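Local structure of Rho-related gtp-binding protein RHOD (Homo sapiens, 2J1L) at residues E166-T169 against Y170-Q174. The protein is a small GTP-binding protein of the Rho branch of the Ras family, modelled with guanosine-5'-diphosphate and a magnesium ion. Numbering follows the deposited sequence.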
loop_
_atom_site.group_PDB
_atom_site.type_symbol
_atom_site.label_atom_id
_atom_site.label_comp_id
_atom_site.label_asym_id
_atom_site.label_seq_id
_atom_site.Cartn_x
_atom_site.Cartn_y
_atom_site.Cartn_z
ATOM N N GLU A 166 13.783 4.159 -14.155
ATOM C CA GLU A 166 13.724 2.689 -14.232
ATOM C C GLU A 166 12.644 2.131 -13.273
ATOM O O GLU A 166 12.404 2.707 -12.201
ATOM C CB GLU A 166 15.106 2.088 -13.921
ATOM C CG GLU A 166 15.189 0.560 -14.020
ATOM N N PRO A 167 11.969 1.021 -13.658
ATOM C CA PRO A 167 10.895 0.532 -12.787
ATOM C C PRO A 167 11.442 0.031 -11.451
ATOM O O PRO A 167 12.538 -0.560 -11.408
ATOM C CB PRO A 167 10.278 -0.634 -13.584
ATOM C CG PRO A 167 10.786 -0.486 -14.957
ATOM C CD PRO A 167 12.130 0.153 -14.834
ATOM N N VAL A 168 10.684 0.267 -10.379
ATOM C CA VAL A 168 11.106 -0.097 -9.029
ATOM C C VAL A 168 11.051 -1.615 -8.933
ATOM O O VAL A 168 10.022 -2.197 -9.213
ATOM C CB VAL A 168 10.191 0.577 -7.965
ATOM C CG1 VAL A 168 10.711 0.320 -6.533
ATOM C CG2 VAL A 168 10.064 2.084 -8.243
ATOM N N THR A 169 12.164 -2.261 -8.597
ATOM C CA THR A 169 12.169 -3.722 -8.449
ATOM C C THR A 169 11.783 -4.122 -7.024
ATOM O O THR A 169 11.803 -3.294 -6.112
ATOM C CB THR A 169 13.534 -4.328 -8.780
ATOM O OG1 THR A 169 14.528 -3.698 -7.971
ATOM C CG2 THR A 169 13.870 -4.135 -10.258
ATOM N N TYR A 170 11.409 -5.387 -6.849
ATOM C CA TYR A 170 11.111 -5.930 -5.524
ATOM C C TYR A 170 12.215 -5.573 -4.524
ATOM O O TYR A 170 11.952 -4.963 -3.484
ATOM C CB TYR A 170 10.943 -7.447 -5.597
ATOM C CG TYR A 170 10.429 -8.071 -4.321
ATOM C CD1 TYR A 170 11.295 -8.383 -3.273
ATOM C CD2 TYR A 170 9.073 -8.360 -4.164
ATOM C CE1 TYR A 170 10.822 -8.962 -2.096
ATOM C CE2 TYR A 170 8.589 -8.936 -2.997
ATOM C CZ TYR A 170 9.470 -9.235 -1.966
ATOM O OH TYR A 170 8.992 -9.797 -0.807
ATOM N N HIS A 171 13.449 -5.946 -4.854
ATOM C CA HIS A 171 14.572 -5.776 -3.934
ATOM C C HIS A 171 14.648 -4.328 -3.460
ATOM O O HIS A 171 14.803 -4.054 -2.265
ATOM C CB HIS A 171 15.884 -6.197 -4.603
ATOM C CG HIS A 171 17.109 -5.911 -3.786
ATOM N ND1 HIS A 171 17.407 -6.593 -2.624
ATOM C CD2 HIS A 171 18.127 -5.033 -3.976
ATOM C CE1 HIS A 171 18.554 -6.146 -2.133
ATOM N NE2 HIS A 171 19.008 -5.197 -2.934
ATOM N N ARG A 172 14.512 -3.407 -4.404
ATOM C CA ARG A 172 14.586 -1.989 -4.104
ATOM C C ARG A 172 13.398 -1.526 -3.242
ATOM O O ARG A 172 13.573 -0.740 -2.311
ATOM C CB ARG A 172 14.696 -1.200 -5.417
ATOM C CG ARG A 172 14.415 0.280 -5.289
ATOM C CD ARG A 172 15.202 1.115 -6.285
ATOM N NE ARG A 172 16.594 1.259 -5.888
ATOM C CZ ARG A 172 17.034 1.942 -4.825
ATOM N NH1 ARG A 172 18.346 2.001 -4.598
ATOM N NH2 ARG A 172 16.195 2.560 -3.984
ATOM N N GLY A 173 12.201 -2.026 -3.550
ATOM C CA GLY A 173 11.019 -1.819 -2.706
ATOM C C GLY A 173 11.251 -2.264 -1.269
ATOM O O GLY A 173 10.802 -1.614 -0.329
ATOM N N GLN A 174 11.983 -3.358 -1.100
ATOM C CA GLN A 174 12.297 -3.871 0.227
ATOM C C GLN A 174 13.210 -2.900 0.968
ATOM O O GLN A 174 12.980 -2.591 2.131
ATOM C CB GLN A 174 12.954 -5.258 0.111
ATOM C CG GLN A 174 12.663 -6.186 1.275
ATOM C CD GLN A 174 12.311 -7.585 0.817
ATOM O OE1 GLN A 174 13.139 -8.282 0.224
ATOM N NE2 GLN A 174 11.073 -8.006 1.082
#
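Tyr170 opens the helix directly behind Thr169; Tyr170 CB lies 3.7 Å from Thr169 C while the ring swings clear of the incoming loop. With CG anti to the backbone N (chi1 -171°), the phenol runs outward, alongside the first turn, and packs edge-to-face with Tyr185. Gln174 NE2, one turn on, gives Tyr170 OH a weak hydrogen bond, long at 3.3 Å and well bent.

His171 only skirts the loop: His171 CB stands 4.4 Å from Thr169 OG1, and the imidazole leads away.

Arg172 presents the base of its side chain to both loop residues. Arg172 CB sits 3.6 Å from Thr169 OG1, a hydroxyl held between the backbone N and the carbonyl carbon (chi1 55°) and thereby leaning over the first turn. Arg172 CG meets Val168 CG1 at 3.9 Å, the two side chains crossing at roughly a right angle; Phe121 of helix 118-135 touches both. Beyond CG the arginine chain bends and carries the guanidinium off the loop.

Gly173 N donates to Thr169 O at 2.9 Å, nearly straight at 170°. Val168 CG1 lies over this buried amide. The next i to i+4 bond of the helix, Gln174 N to Tyr170 O at 2.9 Å, follows it, while Val168 O is hydrogen-bonded by Arg151 NH1.

Thr169 is thus the N-cap residue of helix 170-179, and the arrangement is the N-terminus of the helix that precedes the last strand, edge strand 184-187, of the Ras-like G-domain fold.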